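Local coordinates for protein enolase from the environmental genome shotgun sequencing of the Sargasso Sea (PDB 2QGY) that is an enolase-superfamily protein of undetermined substrate that binds magnesium and probably catalyses an enolisation-type reaction, as its relatives do, at residues Lys68-Glu73 with Ser90-Gly95; Asp284-Ser289 with Leu315-Ser320. All coordinates share one frame; numbering follows the deposited sequence.

Contact 1: residues Lys68-Glu73 with Ser90-Gly95; sequences KELFRE and SLLSDG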
ATOM      1  N   LYS A  68      -4.399   8.280  13.995  1.00 18.39           N
ATOM      2  CA  LYS A  68      -4.549   8.343  15.442  1.00 21.01           C
ATOM      3  C   LYS A  68      -3.470   7.517  16.159  1.00 21.41           C
ATOM      4  O   LYS A  68      -2.877   7.981  17.151  1.00 20.88           O
ATOM      5  CB  LYS A  68      -5.947   7.858  15.880  1.00 20.86           C
ATOM      6  CG  LYS A  68      -6.123   7.903  17.420  1.00 25.12           C
ATOM      7  CD  LYS A  68      -7.575   7.722  17.868  1.00 25.03           C
ATOM      8  CE  LYS A  68      -7.832   6.318  18.430  1.00 32.61           C
ATOM      9  NZ  LYS A  68      -9.202   6.141  19.081  1.00 32.65           N
ATOM     10  N   GLU A  69      -3.187   6.317  15.653  1.00 21.35           N
ATOM     11  CA  GLU A  69      -2.171   5.483  16.310  1.00 22.66           C
ATOM     12  C   GLU A  69      -0.762   6.027  16.174  1.00 21.97           C
ATOM     13  O   GLU A  69       0.068   5.954  17.122  1.00 21.74           O
ATOM     14  CB  GLU A  69      -2.223   4.039  15.822  1.00 22.62           C
ATOM     15  CG  GLU A  69      -3.449   3.247  16.289  1.00 28.91           C
ATOM     16  CD  GLU A  69      -3.620   3.207  17.815  1.00 33.57           C
ATOM     17  OE1 GLU A  69      -2.611   3.035  18.532  1.00 37.73           O
ATOM     18  OE2 GLU A  69      -4.769   3.334  18.295  1.00 36.69           O
ATOM     19  N   LEU A  70      -0.481   6.585  14.999  1.00 20.98           N
ATOM     20  CA  LEU A  70       0.801   7.233  14.766  1.00 20.47           C
ATOM     21  C   LEU A  70       0.937   8.451  15.674  1.00 21.62           C
ATOM     22  O   LEU A  70       1.982   8.682  16.270  1.00 20.36           O
ATOM     23  CB  LEU A  70       0.963   7.605  13.303  1.00 20.53           C
ATOM     24  CG  LEU A  70       1.119   6.396  12.371  1.00 19.76           C
ATOM     25  CD1 LEU A  70       1.150   6.834  10.899  1.00 21.19           C
ATOM     26  CD2 LEU A  70       2.344   5.562  12.684  1.00 18.25           C
ATOM     27  N   PHE A  71      -0.145   9.204  15.810  1.00 21.21           N
ATOM     28  CA  PHE A  71      -0.119  10.375  16.640  1.00 23.06           C
ATOM     29  C   PHE A  71       0.249  10.023  18.076  1.00 23.91           C
ATOM     30  O   PHE A  71       1.102  10.679  18.663  1.00 24.61           O
ATOM     31  CB  PHE A  71      -1.459  11.093  16.589  1.00 22.90           C
ATOM     32  CG  PHE A  71      -1.605  12.166  17.621  1.00 22.66           C
ATOM     33  CD1 PHE A  71      -1.060  13.427  17.399  1.00 22.94           C
ATOM     34  CD2 PHE A  71      -2.291  11.921  18.802  1.00 22.76           C
ATOM     35  CE1 PHE A  71      -1.190  14.420  18.335  1.00 22.08           C
ATOM     36  CE2 PHE A  71      -2.416  12.925  19.750  1.00 23.08           C
ATOM     37  CZ  PHE A  71      -1.863  14.160  19.511  1.00 22.94           C
ATOM     38  N   ARG A  72      -0.390   8.998  18.625  1.00 25.46           N
ATOM     39  CA  ARG A  72      -0.142   8.562  20.000  1.00 27.67           C
ATOM     40  C   ARG A  72       1.325   8.206  20.172  1.00 28.50           C
ATOM     41  O   ARG A  72       1.963   8.590  21.169  1.00 30.10           O
ATOM     42  CB  ARG A  72      -1.009   7.362  20.355  1.00 27.92           C
ATOM     43  CG  ARG A  72      -2.470   7.683  20.608  1.00 32.85           C
ATOM     44  CD  ARG A  72      -3.197   6.440  21.126  1.00 39.92           C
ATOM     45  NE  ARG A  72      -4.645   6.640  21.168  1.00 46.81           N
ATOM     46  CZ  ARG A  72      -5.552   5.661  21.130  1.00 50.44           C
ATOM     47  NH1 ARG A  72      -5.176   4.390  21.022  1.00 52.57           N
ATOM     48  NH2 ARG A  72      -6.846   5.955  21.184  1.00 52.53           N
ATOM     49  N   GLU A  73       1.871   7.489  19.199  1.00 28.05           N
ATOM     50  CA  GLU A  73       3.266   7.069  19.272  1.00 28.79           C
ATOM     51  C   GLU A  73       4.237   8.247  19.241  1.00 28.70           C
ATOM     52  O   GLU A  73       5.235   8.260  19.948  1.00 29.03           O
ATOM     53  CB  GLU A  73       3.571   6.060  18.154  1.00 28.90           C
ATOM     54  CG  GLU A  73       5.003   5.534  18.145  1.00 30.13           C
ATOM     55  CD  GLU A  73       5.367   4.680  19.375  1.00 35.17           C
ATOM     56  OE1 GLU A  73       4.470   4.274  20.154  1.00 35.05           O
ATOM     57  OE2 GLU A  73       6.573   4.398  19.545  1.00 37.53           O
ATOM     58  N   SER A  90      10.038   5.911   9.075  1.00 22.27           N
ATOM     59  CA  SER A  90      10.890   4.973   8.374  1.00 24.25           C
ATOM     60  C   SER A  90      11.194   3.762   9.260  1.00 24.39           C
ATOM     61  O   SER A  90      11.089   2.625   8.799  1.00 24.59           O
ATOM     62  CB  SER A  90      12.189   5.627   7.912  1.00 24.43           C
ATOM     63  OG  SER A  90      11.926   6.741   7.066  1.00 31.05           O
ATOM     64  N   LEU A  91      11.533   4.006  10.528  1.00 24.23           N
ATOM     65  CA  LEU A  91      11.863   2.924  11.475  1.00 25.43           C
ATOM     66  C   LEU A  91      10.675   1.987  11.747  1.00 24.96           C
ATOM     67  O   LEU A  91      10.784   0.774  11.596  1.00 24.83           O
ATOM     68  CB  LEU A  91      12.412   3.494  12.792  1.00 24.96           C
ATOM     69  CG  LEU A  91      12.500   2.518  13.983  1.00 28.98           C
ATOM     70  CD1 LEU A  91      13.635   1.497  13.818  1.00 30.45           C
ATOM     71  CD2 LEU A  91      12.630   3.268  15.339  1.00 26.57           C
ATOM     72  N   LEU A  92       9.529   2.559  12.112  1.00 24.78           N
ATOM     73  CA  LEU A  92       8.385   1.748  12.477  1.00 25.02           C
ATOM     74  C   LEU A  92       7.711   1.035  11.300  1.00 25.02           C
ATOM     75  O   LEU A  92       7.198  -0.089  11.461  1.00 25.86           O
ATOM     76  CB  LEU A  92       7.407   2.548  13.338  1.00 25.21           C
ATOM     77  CG  LEU A  92       6.555   3.662  12.778  1.00 25.39           C
ATOM     78  CD1 LEU A  92       5.281   3.051  12.190  1.00 26.85           C
ATOM     79  CD2 LEU A  92       6.184   4.569  13.950  1.00 28.01           C
ATOM     80  N   SER A  93       7.748   1.641  10.114  1.00 24.22           N
ATOM     81  CA  SER A  93       7.101   1.010   8.946  1.00 23.77           C
ATOM     82  C   SER A  93       7.890  -0.166   8.386  1.00 23.46           C
ATOM     83  O   SER A  93       7.309  -1.066   7.785  1.00 21.82           O
ATOM     84  CB  SER A  93       6.808   2.024   7.844  1.00 24.14           C
ATOM     85  OG  SER A  93       7.984   2.603   7.335  1.00 25.31           O
ATOM     86  N   ASP A  94       9.217  -0.108   8.530  1.00 23.84           N
ATOM     87  CA  ASP A  94      10.118  -1.207   8.128  1.00 24.78           C
ATOM     88  C   ASP A  94       9.798  -1.706   6.729  1.00 23.93           C
ATOM     89  O   ASP A  94       9.596  -2.896   6.523  1.00 24.96           O
ATOM     90  CB  ASP A  94      10.045  -2.377   9.114  1.00 26.12           C
ATOM     91  CG  ASP A  94      11.100  -3.464   8.815  1.00 29.46           C
ATOM     92  OD1 ASP A  94      12.161  -3.137   8.223  1.00 33.89           O
ATOM     93  OD2 ASP A  94      10.858  -4.641   9.152  1.00 33.23           O
ATOM     94  N   GLY A  95       9.717  -0.784   5.788  1.00 23.48           N
ATOM     95  CA  GLY A  95       9.449  -1.128   4.390  1.00 23.05           C
ATOM     96  C   GLY A  95       8.048  -1.599   4.036  1.00 22.20           C
ATOM     97  O   GLY A  95       7.804  -1.989   2.902  1.00 21.49           O
TER
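L70 and L92 supply the apolar part of this contact, which joins helix 60-74 to the C-terminal turn of helix 82-93. One methyl of L70 does the touching: CD2 lies 3.9 Å from CD1 of L92 and 4.2 Å from its CD2, so it faces the forked end of the opposing leucine. The two side chains cross obliquely. L92 starts out toward the other helix, with CG lodged between the backbone N and the carbonyl carbon (chi1 71°), whereas L70 leaves its helix along the flank and only its end swings across. A second, looser apolar approach runs from CG of E73 to CD2 of L92 at 4.5 Å. With backbones 9.6 Å apart at the CA atoms of L70 and L92 and 98 Å² buried on both sides together, the contact is thin and made by side-chain ends.

Polar groups act beside this seam and within each helix. The carboxylate of E73 turns to K88, one turn before L92 on helix 82-93, in a salt bridge that ties the two helices together next to the leucines. On another flank of helix 60-74, R72 NH1 sits 3.0 Å from E69 OE2, but the oxygen is well out of the guanidinium plane and the attraction is purely one of charges; NE of R72 pairs with E379.

F58 of the second subunit packs on E69, E73 and L92, bringing the dimer partner against this seam. Within the chain, helix 99-120 receives L70 through F101, T105 and I108, while F71 turns to strands 13-21 and 373-379, placing helix 60-74 between the N-terminal domain's antiparallel sheet and its neighbouring helices.

Contact 2: residues Asp284-Ser289 with Leu315-Ser320; sequences DIIEIS and LHVCSS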
ATOM      1  N   ASP A 284       9.243  13.611   0.781  1.00 18.51           N
ATOM      2  CA  ASP A 284       9.364  12.654  -0.312  1.00 18.90           C
ATOM      3  C   ASP A 284       8.971  13.200  -1.671  1.00 18.60           C
ATOM      4  O   ASP A 284       9.569  12.843  -2.675  1.00 18.44           O
ATOM      5  CB  ASP A 284       8.618  11.347   0.015  1.00 18.87           C
ATOM      6  CG  ASP A 284       9.503  10.371   0.819  1.00 21.22           C
ATOM      7  OD1 ASP A 284      10.699  10.695   1.036  1.00 22.03           O
ATOM      8  OD2 ASP A 284       9.000   9.313   1.256  1.00 23.52           O
ATOM      9  N   ILE A 285       7.964  14.063  -1.710  1.00 18.46           N
ATOM     10  CA  ILE A 285       7.590  14.710  -2.956  1.00 18.36           C
ATOM     11  C   ILE A 285       8.723  15.614  -3.454  1.00 18.64           C
ATOM     12  O   ILE A 285       9.095  15.604  -4.630  1.00 18.77           O
ATOM     13  CB  ILE A 285       6.297  15.532  -2.761  1.00 18.04           C
ATOM     14  CG1 ILE A 285       5.116  14.569  -2.662  1.00 21.71           C
ATOM     15  CG2 ILE A 285       6.081  16.560  -3.892  1.00 20.13           C
ATOM     16  CD1 ILE A 285       3.791  15.223  -2.565  1.00 26.53           C
ATOM     17  N   ILE A 286       9.278  16.399  -2.545  1.00 17.71           N
ATOM     18  CA  ILE A 286      10.409  17.272  -2.891  1.00 18.26           C
ATOM     19  C   ILE A 286      11.658  16.493  -3.320  1.00 17.98           C
ATOM     20  O   ILE A 286      12.323  16.890  -4.273  1.00 18.74           O
ATOM     21  CB  ILE A 286      10.750  18.217  -1.717  1.00 17.00           C
ATOM     22  CG1 ILE A 286       9.609  19.216  -1.444  1.00 17.96           C
ATOM     23  CG2 ILE A 286      12.067  18.942  -1.973  1.00 19.34           C
ATOM     24  CD1 ILE A 286       9.321  20.201  -2.573  1.00 20.77           C
ATOM     25  N   GLU A 287      11.971  15.401  -2.626  1.00 18.38           N
ATOM     26  CA  GLU A 287      13.115  14.561  -2.980  1.00 19.37           C
ATOM     27  C   GLU A 287      12.956  13.983  -4.386  1.00 19.15           C
ATOM     28  O   GLU A 287      13.884  14.032  -5.193  1.00 19.26           O
ATOM     29  CB  GLU A 287      13.285  13.425  -1.972  1.00 19.70           C
ATOM     30  CG  GLU A 287      14.527  12.544  -2.215  1.00 25.20           C
ATOM     31  CD  GLU A 287      15.808  13.359  -2.430  1.00 31.29           C
ATOM     32  OE1 GLU A 287      16.097  14.256  -1.594  1.00 33.48           O
ATOM     33  OE2 GLU A 287      16.543  13.086  -3.420  1.00 34.58           O
ATOM     34  N   ILE A 288      11.778  13.446  -4.676  1.00 18.41           N
ATOM     35  CA  ILE A 288      11.536  12.909  -6.011  1.00 19.18           C
ATOM     36  C   ILE A 288      11.464  14.006  -7.086  1.00 18.55           C
ATOM     37  O   ILE A 288      11.887  13.782  -8.218  1.00 18.74           O
ATOM     38  CB  ILE A 288      10.331  11.960  -6.063  1.00 18.93           C
ATOM     39  CG1 ILE A 288      10.494  11.003  -7.247  1.00 20.54           C
ATOM     40  CG2 ILE A 288       9.006  12.722  -6.147  1.00 20.58           C
ATOM     41  CD1 ILE A 288      11.632   9.922  -6.978  1.00 19.93           C
ATOM     42  N   SER A 289      10.988  15.198  -6.739  1.00 18.65           N
ATOM     43  CA  SER A 289      10.964  16.310  -7.694  1.00 19.16           C
ATOM     44  C   SER A 289      12.389  16.651  -8.126  1.00 19.52           C
ATOM     45  O   SER A 289      12.684  16.843  -9.306  1.00 19.92           O
ATOM     46  CB  SER A 289      10.271  17.537  -7.094  1.00 19.77           C
ATOM     47  OG  SER A 289       8.890  17.287  -6.892  1.00 19.75           O
ATOM     48  N   LEU A 315       0.105  23.788  -3.859  1.00 14.93           N
ATOM     49  CA  LEU A 315       0.545  25.068  -4.418  1.00 16.49           C
ATOM     50  C   LEU A 315       1.879  25.502  -3.838  1.00 18.26           C
ATOM     51  O   LEU A 315       2.786  25.946  -4.581  1.00 18.85           O
ATOM     52  CB  LEU A 315      -0.534  26.153  -4.237  1.00 17.06           C
ATOM     53  CG  LEU A 315      -1.886  25.875  -4.891  1.00 17.19           C
ATOM     54  CD1 LEU A 315      -2.830  27.035  -4.624  1.00 20.32           C
ATOM     55  CD2 LEU A 315      -1.726  25.620  -6.417  1.00 18.67           C
ATOM     56  N   HIS A 316       2.036  25.359  -2.523  1.00 17.46           N
ATOM     57  CA  HIS A 316       3.326  25.707  -1.901  1.00 18.52           C
ATOM     58  C   HIS A 316       4.471  24.834  -2.463  1.00 19.23           C
ATOM     59  O   HIS A 316       5.555  25.343  -2.786  1.00 20.36           O
ATOM     60  CB  HIS A 316       3.241  25.592  -0.377  1.00 17.79           C
ATOM     61  CG  HIS A 316       2.577  26.766   0.283  1.00 20.81           C
ATOM     62  ND1 HIS A 316       3.233  27.961   0.514  1.00 21.75           N
ATOM     63  CD2 HIS A 316       1.321  26.927   0.766  1.00 20.59           C
ATOM     64  CE1 HIS A 316       2.407  28.799   1.119  1.00 22.82           C
ATOM     65  NE2 HIS A 316       1.235  28.205   1.261  1.00 21.83           N
ATOM     66  N   VAL A 317       4.235  23.534  -2.628  1.00 18.19           N
ATOM     67  CA  VAL A 317       5.267  22.669  -3.186  1.00 18.25           C
ATOM     68  C   VAL A 317       5.582  23.089  -4.619  1.00 18.10           C
ATOM     69  O   VAL A 317       6.756  23.277  -4.961  1.00 18.98           O
ATOM     70  CB  VAL A 317       4.888  21.164  -3.145  1.00 18.25           C
ATOM     71  CG1 VAL A 317       5.860  20.293  -4.027  1.00 17.72           C
ATOM     72  CG2 VAL A 317       4.969  20.695  -1.746  1.00 18.67           C
ATOM     73  N   CYS A 318       4.540  23.261  -5.436  1.00 18.63           N
ATOM     74  CA  CYS A 318       4.728  23.604  -6.853  1.00 19.97           C
ATOM     75  C   CYS A 318       5.483  24.912  -7.048  1.00 21.02           C
ATOM     76  O   CYS A 318       6.279  25.035  -7.984  1.00 21.21           O
ATOM     77  CB  CYS A 318       3.402  23.675  -7.610  1.00 20.07           C
ATOM     78  SG  CYS A 318       2.674  22.044  -7.865  1.00 19.94           S
ATOM     79  N   SER A 319       5.226  25.877  -6.164  1.00 22.05           N
ATOM     80  CA  SER A 319       5.898  27.179  -6.225  1.00 23.39           C
ATOM     81  C   SER A 319       7.381  27.118  -5.859  1.00 23.67           C
ATOM     82  O   SER A 319       8.136  28.053  -6.180  1.00 24.14           O
ATOM     83  CB  SER A 319       5.172  28.209  -5.353  1.00 23.77           C
ATOM     84  OG  SER A 319       5.473  28.025  -3.989  1.00 24.09           O
ATOM     85  N   SER A 320       7.789  25.986  -5.281  1.00 23.35           N
ATOM     86  CA  SER A 320       9.113  25.855  -4.707  0.50 23.62           C
ATOM     87  C   SER A 320      10.032  24.941  -5.516  1.00 23.84           C
ATOM     88  O   SER A 320      11.203  24.818  -5.197  1.00 24.62           O
ATOM     89  CB  SER A 320       9.022  25.359  -3.264  0.50 23.45           C
ATOM     90  OG  SER A 320       8.904  23.950  -3.212  0.50 23.16           O
TER
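V317 reaches from helix 309-320 toward two successive isoleucines of helix 282-294, and its CG1 methyl makes both contacts. That methyl is anti to the backbone N (chi1 167°), and it comes within 3.7 Å of CG2 of I285 and 3.8 Å of CD1 of I286. The two approaches differ in direction. I285 meets the valine at about a right angle and offers the short CG2 branch; its side chain also packs on I276 and M279. I286 instead slides past V317 in the opposite sense. I286 leaves its helix along the flank, and the folded CG1-CD1 arm (chi2 -64°) brings the terminal methyl back across the gap.

In the conformer of S320 described, one of two, the same CD1 methyl also rests 3.8 Å from its OG, one turn beyond V317. This hydroxyl is then occupied within its own helix, giving its proton to V317 O at 2.9 Å, with the donor somewhat tilted from the carbonyl plane; the backbone N of S320 shares that acceptor. Across the interface, S289 OG treats I285 O in a comparable way at 2.8 Å, but from well above the carbonyl plane, and S289 N comes to the same oxygen from the opposite face.

The helices run in nearly the same direction, their axes 26° apart in N-to-C sense and 11.1 Å at closest approach, as expected of successive outer helices around the barrel of this enolase-superfamily domain. The side-chain contacts between them are van der Waals ones, chiefly between methyl groups. Both nearby serine hydroxyls donate to carbonyls of their own helices; for S320 this holds in the conformer described, where OG can lie against a methyl group without giving up its hydrogen bond.

In the fold
Contact 1 comes first along the chain and closes before contact 2 opens. It lies in the N-terminal domain, between helices 60-74 and 82-93, whereas contact 2 pairs helices 282-294 and 309-320 of the C-terminal barrel. Their centres are 23 Å apart and their nearest atoms about 7 Å, without touching. The domains nevertheless meet close by: Y86, on helix 82-93 of contact 1, hydrogen-bonds to D284 of contact 2. Contact 1 also borders the second subunit, which contact 2 does not reach. The two thus represent the two-domain architecture of the enolase superfamily, with D200, E226 and E252 binding magnesium in the barrel.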